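Local coordinates for protein ForH (Streptomyces kaniharaensis, PDB 6NKO) that probably takes part in making the nucleoside antibiotic formycin A, and resembles the IMP cyclohydrolase portion of the bifunctional purine-pathway enzyme, at residues H20-L25 with G44-A49; L25-K30 with C116-L121; R31-L36 with R55-A60; P110-V115 with E154-L159; L121-Q126 with A206-A211. One frame throughout, in Å; residues are numbered along the deposited sequence.

Interaction 1: residues H20-L25 with G44-A49; sequences HMLAVL and GWRVAA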
# COMPACT_ATOMS: atom_id res chain seq x y z
N HIS A 20 0.66 2.24 -19.14
CA HIS A 20 1.59 1.19 -18.72
C HIS A 20 1.61 0.93 -17.19
O HIS A 20 1.57 -0.24 -16.78
CB HIS A 20 3.02 1.53 -19.23
CG HIS A 20 3.32 1.04 -20.63
ND1 HIS A 20 3.93 -0.18 -20.86
CD2 HIS A 20 3.17 1.62 -21.85
CE1 HIS A 20 4.12 -0.34 -22.16
NE2 HIS A 20 3.66 0.73 -22.78
N MET A 21 1.62 1.96 -16.33
CA MET A 21 1.92 1.74 -14.91
C MET A 21 0.99 2.46 -13.93
O MET A 21 0.38 3.49 -14.23
CB MET A 21 3.36 2.13 -14.57
CG MET A 21 4.34 1.04 -14.88
SD MET A 21 5.05 1.25 -16.51
CE MET A 21 4.90 -0.42 -17.13
N LEU A 22 0.95 1.90 -12.71
CA LEU A 22 0.03 2.30 -11.65
C LEU A 22 0.60 1.97 -10.27
O LEU A 22 1.00 0.83 -10.03
CB LEU A 22 -1.33 1.62 -11.84
CG LEU A 22 -2.39 1.76 -10.75
CD1 LEU A 22 -2.66 3.23 -10.45
CD2 LEU A 22 -3.68 1.06 -11.15
N ALA A 23 0.58 2.95 -9.36
CA ALA A 23 0.98 2.79 -7.97
C ALA A 23 -0.18 3.14 -7.05
O ALA A 23 -0.99 4.03 -7.37
CB ALA A 23 2.17 3.68 -7.62
N VAL A 24 -0.26 2.47 -5.90
CA VAL A 24 -1.27 2.73 -4.88
C VAL A 24 -0.56 3.17 -3.61
O VAL A 24 0.24 2.42 -3.05
CB VAL A 24 -2.16 1.50 -4.61
CG1 VAL A 24 -3.18 1.81 -3.52
CG2 VAL A 24 -2.86 1.06 -5.88
N LEU A 25 -0.85 4.39 -3.15
CA LEU A 25 -0.21 4.98 -1.99
C LEU A 25 -1.22 5.03 -0.84
O LEU A 25 -2.13 5.85 -0.85
CB LEU A 25 0.32 6.38 -2.31
CG LEU A 25 1.75 6.54 -2.82
CD1 LEU A 25 2.15 5.44 -3.79
CD2 LEU A 25 1.94 7.91 -3.46
N GLY A 44 5.58 9.13 -15.79
CA GLY A 44 4.40 8.70 -16.51
C GLY A 44 3.51 7.73 -15.77
O GLY A 44 2.46 7.35 -16.30
N TRP A 45 3.88 7.33 -14.56
CA TRP A 45 3.06 6.43 -13.77
C TRP A 45 1.72 7.07 -13.44
O TRP A 45 1.59 8.30 -13.38
CB TRP A 45 3.77 6.03 -12.48
CG TRP A 45 4.83 4.99 -12.63
CD1 TRP A 45 5.86 4.99 -13.52
CD2 TRP A 45 4.99 3.81 -11.83
NE1 TRP A 45 6.64 3.88 -13.34
CE2 TRP A 45 6.13 3.13 -12.31
CE3 TRP A 45 4.27 3.25 -10.77
CZ2 TRP A 45 6.56 1.93 -11.76
CZ3 TRP A 45 4.70 2.05 -10.23
CH2 TRP A 45 5.84 1.41 -10.73
N ARG A 46 0.72 6.24 -13.21
CA ARG A 46 -0.51 6.67 -12.57
C ARG A 46 -0.37 6.43 -11.07
O ARG A 46 0.04 5.35 -10.65
CB ARG A 46 -1.72 5.93 -13.13
CG ARG A 46 -2.15 6.42 -14.51
CD ARG A 46 -3.35 5.65 -15.01
NE ARG A 46 -4.32 5.40 -13.94
CZ ARG A 46 -4.98 4.26 -13.78
NH1 ARG A 46 -4.77 3.25 -14.62
NH2 ARG A 46 -5.85 4.13 -12.79
N VAL A 47 -0.69 7.45 -10.28
CA VAL A 47 -0.52 7.39 -8.83
C VAL A 47 -1.89 7.57 -8.19
O VAL A 47 -2.54 8.61 -8.38
CB VAL A 47 0.47 8.45 -8.33
CG1 VAL A 47 0.54 8.45 -6.81
CG2 VAL A 47 1.85 8.21 -8.94
N ALA A 48 -2.33 6.56 -7.45
CA ALA A 48 -3.61 6.58 -6.76
C ALA A 48 -3.37 6.43 -5.26
O ALA A 48 -2.48 5.68 -4.84
CB ALA A 48 -4.53 5.47 -7.27
N ALA A 49 -4.17 7.13 -4.46
CA ALA A 49 -3.92 7.24 -3.03
C ALA A 49 -5.21 7.07 -2.24
O ALA A 49 -6.30 7.34 -2.74
CB ALA A 49 -3.28 8.59 -2.68
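Leu22 to Leu25 and Arg46 to Ala49 lie side by side as parallel strands, the two strands of a beta-alpha-beta unit whose connecting helix is 33-42. They belong to the central parallel sheet of an MGS-like fold; the short strand axes approach to 4.5 Å and diverge by 22°. The backbone is joined by four hydrogen bonds. Arg46 N donates to Met21 O and its carbonyl O accepts from Ala23 N; Ala48 N then donates to Ala23 O, and Leu25 N reaches Ala48 O at 2.7 Å. A CA-H...O contact reinforces this ladder where Leu22 CA sits 3.2 Å from Arg46 O.

The aromatic contacts gather at Trp45. Met21 CB stands over the five-membered ring, 3.6 Å from its centroid and 10° off the normal. A bend at chi2 (94°) keeps the sulfur near the same ring, so SD makes an oblique Met-aromatic contact. Ala23 CB comes to the edge instead, near the ring plane and 3.8 Å from Trp45 CE3. The indole NE1 is satisfied by Gly177 O.

Of the remaining side chains, Leu22 and Arg46 share one face of the sheet. Leu22 CD1 lies over the guanidinium, offset toward its rim, while Arg46 NE forms a salt bridge with Glu65 on the next strand. The other face carries Leu25 and Val47, both also packed against helix 33-42. There the two side chains meet by single methyls, Leu25 CD2 and Val47 CG1, 3.7 Å apart.

Interaction 2: residues L25-K30 with C116-L121; sequences LAVSDK and CNNYYL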
# COMPACT_ATOMS: atom_id res chain seq x y z
N LEU A 25 -0.85 4.39 -3.15
CA LEU A 25 -0.21 4.98 -1.99
C LEU A 25 -1.22 5.03 -0.84
O LEU A 25 -2.13 5.85 -0.85
CB LEU A 25 0.32 6.38 -2.31
CG LEU A 25 1.75 6.54 -2.82
CD1 LEU A 25 2.15 5.44 -3.79
CD2 LEU A 25 1.94 7.91 -3.46
N ALA A 26 -1.04 4.14 0.14
CA ALA A 26 -1.94 4.04 1.29
C ALA A 26 -1.12 4.11 2.57
O ALA A 26 -1.01 3.14 3.32
CB ALA A 26 -2.76 2.75 1.24
N VAL A 27 -0.55 5.29 2.84
CA VAL A 27 0.38 5.47 3.95
C VAL A 27 -0.26 6.35 5.01
O VAL A 27 -0.99 7.30 4.70
CB VAL A 27 1.73 6.06 3.48
CG1 VAL A 27 2.42 5.11 2.53
CG2 VAL A 27 1.52 7.42 2.83
N SER A 28 -0.00 6.01 6.28
CA SER A 28 -0.36 6.86 7.40
C SER A 28 0.80 7.74 7.83
O SER A 28 0.60 8.90 8.21
CB SER A 28 -0.83 6.00 8.58
OG SER A 28 -1.91 5.16 8.20
N ASP A 29 2.02 7.20 7.78
CA ASP A 29 3.24 7.98 7.95
C ASP A 29 3.57 8.63 6.61
O ASP A 29 3.95 7.94 5.66
CB ASP A 29 4.37 7.07 8.43
CG ASP A 29 5.70 7.80 8.57
OD1 ASP A 29 5.71 9.05 8.51
OD2 ASP A 29 6.72 7.12 8.76
N LYS A 30 3.42 9.95 6.53
CA LYS A 30 3.55 10.67 5.27
C LYS A 30 4.98 11.04 4.92
O LYS A 30 5.19 11.71 3.90
CB LYS A 30 2.69 11.94 5.30
CG LYS A 30 1.37 11.78 6.03
CD LYS A 30 0.27 11.34 5.08
CE LYS A 30 -0.85 10.65 5.84
NZ LYS A 30 -2.13 10.75 5.10
N CYS A 116 2.26 0.98 -1.53
CA CYS A 116 2.90 1.69 -0.42
C CYS A 116 1.91 1.74 0.73
O CYS A 116 0.82 2.31 0.59
CB CYS A 116 3.31 3.09 -0.85
SG CYS A 116 4.80 3.70 -0.06
N ASN A 117 2.27 1.16 1.87
CA ASN A 117 1.35 1.04 3.00
C ASN A 117 2.07 1.27 4.32
O ASN A 117 3.06 0.59 4.61
CB ASN A 117 0.66 -0.33 2.99
CG ASN A 117 -0.36 -0.48 4.11
OD1 ASN A 117 -0.34 -1.46 4.85
ND2 ASN A 117 -1.25 0.50 4.23
N ASN A 118 1.56 2.22 5.11
CA ASN A 118 2.13 2.62 6.39
C ASN A 118 1.05 2.55 7.46
O ASN A 118 -0.14 2.59 7.17
CB ASN A 118 2.69 4.05 6.35
CG ASN A 118 4.09 4.11 5.80
OD1 ASN A 118 4.54 5.16 5.34
ND2 ASN A 118 4.79 2.98 5.84
N TYR A 119 1.48 2.50 8.72
CA TYR A 119 0.57 2.43 9.85
C TYR A 119 0.75 3.61 10.79
O TYR A 119 1.85 4.15 10.95
CB TYR A 119 0.74 1.13 10.63
CG TYR A 119 0.88 -0.06 9.72
CD1 TYR A 119 -0.07 -0.30 8.73
CD2 TYR A 119 1.94 -0.93 9.85
CE1 TYR A 119 0.05 -1.37 7.89
CE2 TYR A 119 2.07 -2.01 9.01
CZ TYR A 119 1.12 -2.23 8.04
OH TYR A 119 1.23 -3.32 7.20
N TYR A 120 -0.36 4.01 11.42
CA TYR A 120 -0.33 5.05 12.43
C TYR A 120 0.44 4.58 13.67
O TYR A 120 0.62 3.38 13.90
CB TYR A 120 -1.75 5.46 12.83
CG TYR A 120 -2.47 6.27 11.78
CD1 TYR A 120 -2.06 7.56 11.47
CD2 TYR A 120 -3.55 5.74 11.09
CE1 TYR A 120 -2.72 8.30 10.51
CE2 TYR A 120 -4.21 6.48 10.12
CZ TYR A 120 -3.79 7.76 9.84
OH TYR A 120 -4.44 8.50 8.88
N LEU A 121 0.88 5.55 14.47
CA LEU A 121 1.59 5.24 15.70
C LEU A 121 0.62 4.65 16.73
O LEU A 121 -0.47 5.18 16.94
CB LEU A 121 2.25 6.50 16.27
CG LEU A 121 3.40 7.09 15.46
CD1 LEU A 121 3.79 8.45 16.01
CD2 LEU A 121 4.60 6.15 15.44
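Ser28 sits squarely on one face of the Tyr120 ring: its CB is 3.4 Å from the ring centroid and only 6° off the normal, a CH-pi contact. Ser28 OG lies over the same face, displaced toward CE2. Both residues belong to loops that leave the parallel sheet of the MGS-like fold where neighbouring strands 22-26 and 114-117 end, the C-terminal edge at which open alpha/beta folds commonly place their active sites. Two asparagine amides are further flat groups in the contact. That of Asn117 uses ND2 to reach Ala26 O at 2.8 Å; the acceptor's carbonyl plane contains the donor, whereas the oxygen is tilted 18° from the amide plane. That of Asn118 stands alongside Val27, both side chains pointing the same way, with OD1 3.5 Å from Val27 CB.

Ala26 N donates to Cys116 O at 2.6 Å, continuing the ladder. Ala26 O then takes two donors, Asn118 N at a longer 3.3 Å besides Asn117 ND2. With CG anti to the backbone N (chi1 -177°), the Asn117 amide swings across to the carbonyl of the residue it pairs with, and ND2 is also bonded to Asp139, so two acceptors fix its rotation.

Asn118 ND2 donates to Ser160 O, linking the loop after strand 114-117 to the residues following strand 157-159. Earlier on the strands, Leu25 CD1 rests against Cys116 CB. The hydroxyl of Ser28 adds a weak hydrogen bond, from OG to Asn118 O at 3.3 Å.

Interaction 3: residues R31-L36 with R55-A60; sequences RNIEPL and RLLRDA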
# COMPACT_ATOMS: atom_id res chain seq x y z
N ARG A 31 5.96 10.63 5.72
CA ARG A 31 7.34 11.04 5.46
C ARG A 31 7.82 10.48 4.13
O ARG A 31 7.67 9.28 3.85
CB ARG A 31 8.25 10.57 6.60
CG ARG A 31 9.73 10.61 6.26
CD ARG A 31 10.59 10.67 7.52
NE ARG A 31 10.84 9.34 8.07
CZ ARG A 31 11.76 8.50 7.60
NH1 ARG A 31 12.52 8.84 6.57
NH2 ARG A 31 11.91 7.31 8.16
N ASN A 32 8.38 11.36 3.30
CA ASN A 32 8.94 11.06 1.98
C ASN A 32 7.88 10.66 0.95
O ASN A 32 8.25 10.20 -0.14
CB ASN A 32 10.00 9.96 2.04
CG ASN A 32 11.19 10.34 2.89
OD1 ASN A 32 11.38 11.51 3.22
ND2 ASN A 32 12.00 9.36 3.25
N ILE A 33 6.59 10.82 1.25
CA ILE A 33 5.57 10.36 0.32
C ILE A 33 5.46 11.28 -0.89
O ILE A 33 5.08 10.85 -1.98
CB ILE A 33 4.21 10.20 1.03
CG1 ILE A 33 3.33 9.20 0.28
CG2 ILE A 33 3.49 11.54 1.15
CD1 ILE A 33 4.03 7.89 -0.04
N GLU A 34 5.81 12.56 -0.73
CA GLU A 34 5.69 13.51 -1.84
C GLU A 34 6.80 13.34 -2.87
O GLU A 34 6.51 13.35 -4.07
CB GLU A 34 5.66 14.95 -1.32
CG GLU A 34 5.35 15.97 -2.41
CD GLU A 34 5.25 17.39 -1.89
OE1 GLU A 34 5.30 17.57 -0.66
OE2 GLU A 34 5.11 18.32 -2.71
N PRO A 35 8.07 13.18 -2.48
CA PRO A 35 9.10 12.92 -3.51
C PRO A 35 8.87 11.62 -4.25
O PRO A 35 9.34 11.48 -5.39
CB PRO A 35 10.41 12.89 -2.71
CG PRO A 35 10.11 13.64 -1.46
CD PRO A 35 8.68 13.34 -1.15
N LEU A 36 8.18 10.65 -3.64
CA LEU A 36 7.88 9.41 -4.33
C LEU A 36 6.72 9.58 -5.30
O LEU A 36 6.82 9.23 -6.48
CB LEU A 36 7.58 8.30 -3.32
CG LEU A 36 7.20 6.93 -3.89
CD1 LEU A 36 8.37 6.30 -4.62
CD2 LEU A 36 6.69 6.01 -2.79
N ARG A 55 -5.46 13.96 -0.15
CA ARG A 55 -5.68 15.38 0.11
C ARG A 55 -4.35 16.13 0.24
O ARG A 55 -4.23 17.27 -0.20
CB ARG A 55 -6.52 15.57 1.37
CG ARG A 55 -6.99 17.00 1.60
CD ARG A 55 -8.17 17.35 0.72
NE ARG A 55 -7.75 17.86 -0.59
CZ ARG A 55 -8.48 17.77 -1.70
NH1 ARG A 55 -9.66 17.18 -1.67
NH2 ARG A 55 -8.01 18.26 -2.84
N LEU A 56 -3.35 15.48 0.83
CA LEU A 56 -2.04 16.12 0.97
C LEU A 56 -1.37 16.30 -0.38
O LEU A 56 -0.81 17.37 -0.66
CB LEU A 56 -1.16 15.29 1.90
CG LEU A 56 0.30 15.72 2.00
CD1 LEU A 56 0.46 16.84 3.02
CD2 LEU A 56 1.19 14.53 2.36
N LEU A 57 -1.42 15.28 -1.24
CA LEU A 57 -0.73 15.36 -2.52
C LEU A 57 -1.45 16.30 -3.49
O LEU A 57 -0.79 16.99 -4.28
CB LEU A 57 -0.58 13.97 -3.14
CG LEU A 57 0.32 12.98 -2.39
CD1 LEU A 57 0.23 11.60 -3.02
CD2 LEU A 57 1.76 13.47 -2.37
N ARG A 58 -2.78 16.34 -3.44
CA ARG A 58 -3.52 17.20 -4.35
C ARG A 58 -3.39 18.67 -3.95
O ARG A 58 -3.31 19.55 -4.81
CB ARG A 58 -4.99 16.79 -4.39
CG ARG A 58 -5.35 15.91 -5.58
CD ARG A 58 -6.32 16.60 -6.52
NE ARG A 58 -6.45 15.90 -7.79
CZ ARG A 58 -6.56 16.51 -8.97
NH1 ARG A 58 -6.55 17.83 -9.04
NH2 ARG A 58 -6.67 15.79 -10.08
N ASP A 59 -3.38 18.95 -2.64
CA ASP A 59 -3.14 20.32 -2.20
C ASP A 59 -1.74 20.79 -2.59
O ASP A 59 -1.52 21.99 -2.79
CB ASP A 59 -3.33 20.43 -0.68
CG ASP A 59 -4.78 20.30 -0.26
OD1 ASP A 59 -5.66 20.35 -1.14
OD2 ASP A 59 -5.04 20.13 0.95
N ALA A 60 -0.79 19.86 -2.71
CA ALA A 60 0.54 20.16 -3.21
C ALA A 60 0.60 20.21 -4.73
O ALA A 60 1.68 20.40 -5.29
CB ALA A 60 1.55 19.12 -2.69
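Ile33 and Leu56 meet at an angle, one methyl from each: Ile33 CG2 faces Leu56 CD2 at 4.0 Å. Ile33 has CG1 swung back beside its carbonyl carbon (chi1 -156°), which leaves CG2 as the branch presented to the other helix. Leu57 comes in one residue along and touches the backbone more than side chains. Its CD2 methyl lies 4.0 Å from Glu34 CA, and the same methyl is 4.2 Å from Ile33 O. Glu34 extends its chain fully, bringing OE2 to 3.6 Å from Ala60 CB just past the end of the facing helix.

The first turn of helix 33-42 is thus set beside the last turn of helix 51-59, two helices of the MGS-like alpha/beta fold on the same side of the sheet. Both Ile33 and Leu57 also pack on Leu25 of strand 22-26, so the helices share a strand as their floor. Within helix 51-59, Arg55 NE and Asp59 OD1 form a salt bridge at 3.3 Å that involves neither Ile33 nor Glu34.

Only 190 Å² is buried, and what touches is mostly methyl against methyl or backbone. Such a contact depends on shape and hydrophobic burial rather than on directional bonds.

Interaction 4: residues P110-V115 with E154-L159; sequences PRIDLV and EHVIPL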
# COMPACT_ATOMS: atom_id res chain seq x y z
N PRO A 110 -6.47 -3.38 -14.46
CA PRO A 110 -5.05 -3.11 -14.68
C PRO A 110 -4.20 -3.66 -13.54
O PRO A 110 -4.66 -3.86 -12.42
CB PRO A 110 -4.98 -1.58 -14.71
CG PRO A 110 -6.11 -1.14 -13.85
CD PRO A 110 -7.19 -2.19 -13.97
N ARG A 111 -2.93 -3.91 -13.86
CA ARG A 111 -1.98 -4.37 -12.87
C ARG A 111 -1.55 -3.21 -11.98
O ARG A 111 -1.33 -2.09 -12.47
CB ARG A 111 -0.77 -5.01 -13.54
CG ARG A 111 0.50 -5.01 -12.70
CD ARG A 111 0.42 -6.03 -11.58
NE ARG A 111 0.67 -7.39 -12.04
CZ ARG A 111 0.15 -8.48 -11.49
NH1 ARG A 111 -0.67 -8.37 -10.45
NH2 ARG A 111 0.43 -9.67 -11.98
N ILE A 112 -1.46 -3.46 -10.68
CA ILE A 112 -0.90 -2.51 -9.73
C ILE A 112 0.57 -2.88 -9.55
O ILE A 112 0.89 -3.94 -9.01
CB ILE A 112 -1.67 -2.52 -8.40
CG1 ILE A 112 -3.02 -1.83 -8.57
CG2 ILE A 112 -0.85 -1.82 -7.32
CD1 ILE A 112 -4.04 -2.18 -7.50
N ASP A 113 1.46 -2.00 -10.00
CA ASP A 113 2.89 -2.30 -10.00
C ASP A 113 3.58 -1.95 -8.69
O ASP A 113 4.68 -2.45 -8.44
CB ASP A 113 3.57 -1.56 -11.15
CG ASP A 113 2.86 -1.75 -12.47
OD1 ASP A 113 3.11 -2.78 -13.14
OD2 ASP A 113 2.05 -0.87 -12.84
N LEU A 114 2.98 -1.11 -7.86
CA LEU A 114 3.62 -0.67 -6.63
C LEU A 114 2.57 -0.43 -5.56
O LEU A 114 1.55 0.22 -5.82
CB LEU A 114 4.44 0.61 -6.86
CG LEU A 114 5.34 1.08 -5.71
CD1 LEU A 114 6.69 1.53 -6.24
CD2 LEU A 114 4.66 2.19 -4.91
N VAL A 115 2.82 -0.94 -4.36
CA VAL A 115 1.96 -0.74 -3.21
C VAL A 115 2.79 -0.10 -2.10
O VAL A 115 3.88 -0.58 -1.79
CB VAL A 115 1.33 -2.06 -2.73
CG1 VAL A 115 0.63 -1.87 -1.39
CG2 VAL A 115 0.37 -2.60 -3.77
N GLU A 154 7.34 -10.43 -7.59
CA GLU A 154 7.85 -10.39 -8.95
C GLU A 154 7.07 -9.41 -9.82
O GLU A 154 7.61 -8.93 -10.82
CB GLU A 154 7.81 -11.78 -9.58
CG GLU A 154 8.91 -12.72 -9.09
CD GLU A 154 8.52 -14.18 -9.21
OE1 GLU A 154 8.87 -14.81 -10.23
OE2 GLU A 154 7.84 -14.69 -8.29
N HIS A 155 5.82 -9.11 -9.47
CA HIS A 155 4.98 -8.24 -10.27
C HIS A 155 4.46 -7.01 -9.53
O HIS A 155 3.88 -6.13 -10.17
CB HIS A 155 3.79 -9.03 -10.83
CG HIS A 155 4.18 -10.34 -11.44
ND1 HIS A 155 5.17 -10.45 -12.39
CD2 HIS A 155 3.72 -11.60 -11.23
CE1 HIS A 155 5.30 -11.72 -12.74
NE2 HIS A 155 4.44 -12.44 -12.05
N VAL A 156 4.65 -6.93 -8.21
CA VAL A 156 4.27 -5.76 -7.43
C VAL A 156 5.41 -5.41 -6.50
O VAL A 156 5.96 -6.29 -5.83
CB VAL A 156 2.97 -5.98 -6.62
CG1 VAL A 156 2.37 -4.64 -6.22
CG2 VAL A 156 1.97 -6.82 -7.40
N ILE A 157 5.77 -4.13 -6.44
CA ILE A 157 6.82 -3.65 -5.55
C ILE A 157 6.17 -3.35 -4.19
O ILE A 157 5.27 -2.51 -4.13
CB ILE A 157 7.51 -2.41 -6.11
CG1 ILE A 157 8.18 -2.74 -7.45
CG2 ILE A 157 8.54 -1.89 -5.12
CD1 ILE A 157 8.29 -1.56 -8.39
N PRO A 158 6.60 -4.01 -3.11
CA PRO A 158 5.99 -3.76 -1.80
C PRO A 158 6.82 -2.81 -0.95
O PRO A 158 7.90 -3.19 -0.47
CB PRO A 158 5.93 -5.16 -1.18
CG PRO A 158 6.99 -5.99 -1.95
CD PRO A 158 7.56 -5.12 -3.05
N LEU A 159 6.34 -1.59 -0.74
CA LEU A 159 7.07 -0.58 0.02
C LEU A 159 6.32 -0.25 1.30
O LEU A 159 5.10 -0.11 1.29
CB LEU A 159 7.27 0.69 -0.81
CG LEU A 159 8.35 0.63 -1.89
CD1 LEU A 159 8.13 1.71 -2.94
CD2 LEU A 159 9.75 0.73 -1.28
O HOH W 1 6.17 -4.07 -9.95
O HOH W 2 4.60 -4.69 -12.18
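Leu114 and Leu159 pack closely, their CD1 methyls 3.6 Å apart and the side chains angled across each other. Leu114 CD1 is also 4.0 Å from Ile157 CB, so one methyl serves both neighbours. Val115 CG2 packs against Val156 CG1, a branch that chi1 of -161° sets beside its own carbonyl carbon and that also presses on Ile112 O at 3.2 Å.

Three backbone bonds run through this buried half: Ile157 N to Asp113 O, Val115 N to Ile157 O, and Leu159 N to Val115 O. They pair strands 114-117 and 157-159 in parallel, as the two strands of a beta-alpha-beta unit crossing over through helix 141-151, with 157-159 at an edge of the sheet within the chain.

Ahead of the strands the contact is looser and wetter. One water lies 2.6 Å from both Asp113 OD1 and His155 O, while the other carboxylate oxygen, OD2, accepts from Leu22 N. Arg111 folds over His155 with its guanidinium plane just 9° from the imidazole plane, yet it is His155 CB that lies over the guanidinium face, 3.6 Å from NH2. Gly91 O and Ala94 O accept from NH1 and NH2 respectively.

Interaction 5: residues L121-Q126 with A206-A211; sequences LLPEPQ and AELFGA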
# COMPACT_ATOMS: atom_id res chain seq x y z
N LEU A 121 0.88 5.55 14.47
CA LEU A 121 1.59 5.24 15.70
C LEU A 121 0.62 4.65 16.73
O LEU A 121 -0.47 5.18 16.94
CB LEU A 121 2.25 6.50 16.27
CG LEU A 121 3.40 7.09 15.46
CD1 LEU A 121 3.79 8.45 16.01
CD2 LEU A 121 4.60 6.15 15.44
N LEU A 122 1.04 3.56 17.37
CA LEU A 122 0.14 2.99 18.36
C LEU A 122 0.59 3.36 19.77
O LEU A 122 1.79 3.51 20.03
CB LEU A 122 0.09 1.46 18.23
CG LEU A 122 -0.43 0.91 16.90
CD1 LEU A 122 0.20 -0.44 16.62
CD2 LEU A 122 -1.95 0.81 16.91
N PRO A 123 -0.36 3.51 20.70
CA PRO A 123 0.01 3.84 22.08
C PRO A 123 0.64 2.66 22.81
O PRO A 123 0.76 1.56 22.26
CB PRO A 123 -1.32 4.25 22.71
CG PRO A 123 -2.34 3.50 21.93
CD PRO A 123 -1.82 3.45 20.52
N GLU A 124 1.03 2.88 24.07
CA GLU A 124 1.70 1.84 24.84
C GLU A 124 0.69 0.95 25.55
O GLU A 124 -0.43 1.38 25.85
CB GLU A 124 2.63 2.47 25.87
CG GLU A 124 3.85 3.20 25.29
CD GLU A 124 4.58 2.42 24.21
OE1 GLU A 124 4.08 2.30 23.07
OE2 GLU A 124 5.69 1.91 24.51
N PRO A 125 1.04 -0.31 25.80
CA PRO A 125 0.15 -1.22 26.53
C PRO A 125 0.15 -0.90 28.02
O PRO A 125 1.10 -1.21 28.74
CB PRO A 125 0.75 -2.60 26.24
CG PRO A 125 2.19 -2.34 25.97
CD PRO A 125 2.25 -1.00 25.30
N GLN A 126 -0.92 -0.26 28.48
CA GLN A 126 -1.11 0.02 29.89
C GLN A 126 -2.31 -0.75 30.42
O GLN A 126 -3.28 -0.97 29.68
CB GLN A 126 -1.31 1.53 30.14
CG GLN A 126 -0.29 2.42 29.43
CD GLN A 126 0.75 2.98 30.38
OE1 GLN A 126 0.55 3.04 31.60
NE2 GLN A 126 1.88 3.41 29.83
N ALA A 206 -1.88 -6.95 19.22
CA ALA A 206 -2.29 -8.00 20.14
C ALA A 206 -1.95 -7.63 21.58
O ALA A 206 -2.73 -7.90 22.50
CB ALA A 206 -1.63 -9.33 19.76
N GLU A 207 -0.78 -7.02 21.80
CA GLU A 207 -0.41 -6.58 23.14
C GLU A 207 -1.36 -5.53 23.67
O GLU A 207 -1.63 -5.49 24.88
CB GLU A 207 1.02 -6.04 23.13
CG GLU A 207 1.76 -6.23 24.43
CD GLU A 207 3.15 -5.62 24.40
OE1 GLU A 207 3.45 -4.86 23.45
OE2 GLU A 207 3.95 -5.91 25.31
N LEU A 208 -1.89 -4.67 22.80
CA LEU A 208 -2.84 -3.66 23.26
C LEU A 208 -4.17 -4.29 23.63
O LEU A 208 -4.79 -3.91 24.63
CB LEU A 208 -3.03 -2.59 22.18
CG LEU A 208 -1.76 -1.87 21.73
CD1 LEU A 208 -2.07 -0.80 20.69
CD2 LEU A 208 -1.03 -1.26 22.92
N PHE A 209 -4.63 -5.28 22.85
CA PHE A 209 -5.86 -5.98 23.20
C PHE A 209 -5.69 -6.75 24.51
O PHE A 209 -6.61 -6.79 25.33
CB PHE A 209 -6.26 -6.93 22.07
CG PHE A 209 -7.06 -6.26 20.98
CD1 PHE A 209 -8.32 -5.75 21.23
CD2 PHE A 209 -6.54 -6.15 19.70
CE1 PHE A 209 -9.05 -5.13 20.23
CE2 PHE A 209 -7.26 -5.54 18.69
CZ PHE A 209 -8.52 -5.03 18.96
N GLY A 210 -4.52 -7.37 24.71
CA GLY A 210 -4.27 -8.06 25.96
C GLY A 210 -4.26 -7.12 27.16
O GLY A 210 -4.83 -7.42 28.20
N ALA A 211 -3.59 -5.97 27.02
CA ALA A 211 -3.60 -4.96 28.07
C ALA A 211 -4.99 -4.36 28.27
O ALA A 211 -5.28 -3.87 29.37
CB ALA A 211 -2.59 -3.86 27.76
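Leu208 reaches across to the loop with both of its end methyls. Its CG is anti to the carbonyl carbon (chi1 -57°) and the chain runs on extended at chi2, which brings CD1 and CD2 out along the loop backbone. CD1 meets Leu122 CB at 4.0 Å, the two leucines crossing at a slant, and Leu122 CD2 is scarcely farther away. CD2 points instead at Pro123 O, 3.4 Å off, and also touches the backbone N of Pro125. One leucine therefore spans four consecutive loop residues, from Leu122 to Pro125.

Here an irregular, proline-rich loop that follows strand 114-117 runs up against the last turns of the long C-terminal helix 184-212, at the periphery of the molecule. Phe134 packs on both Leu122 and Leu208, and Tyr201 and Val205 of the same helix add to the surroundings of Leu122.

Pro125 lies against three residues of the helix, Glu207, Leu208 and Ala211. Its ring CG sits 3.8 Å from Glu207 CD and at much the same distance from both carboxylate oxygens. Glu207 gets there with CG turned well away from its backbone N (chi1 -150°) and the rest of the chain extended. On the same ring, Pro125 CB touches Ala211 CB at 3.9 Å. Ala211 CB also abuts the main chain, lying 3.5 Å from Gln126 O.

Interactions 1, 2 and 4 lie in one parallel sheet, each pairing neighbours in the order 46-49, 22-26, 114-117, 157-159. Interactions 1 and 2 share Leu25 and strand 22-26; interactions 2 and 4 share strand 114-117. Their centres are 10 to 16 Å apart. Interaction 3 sits on the sheet, helices 33-42 and 51-59 reaching Leu25, its centre about 13 Å from that of interaction 1 and 12 Å from that of interaction 2. Along the chain it falls between the segments of interaction 2. Interaction 5 continues from Leu121 to the C-terminal helix, its centre about 34 Å from that of interaction 1. The sheet forms the core, while the end of helix 184-212 meets an outlying loop.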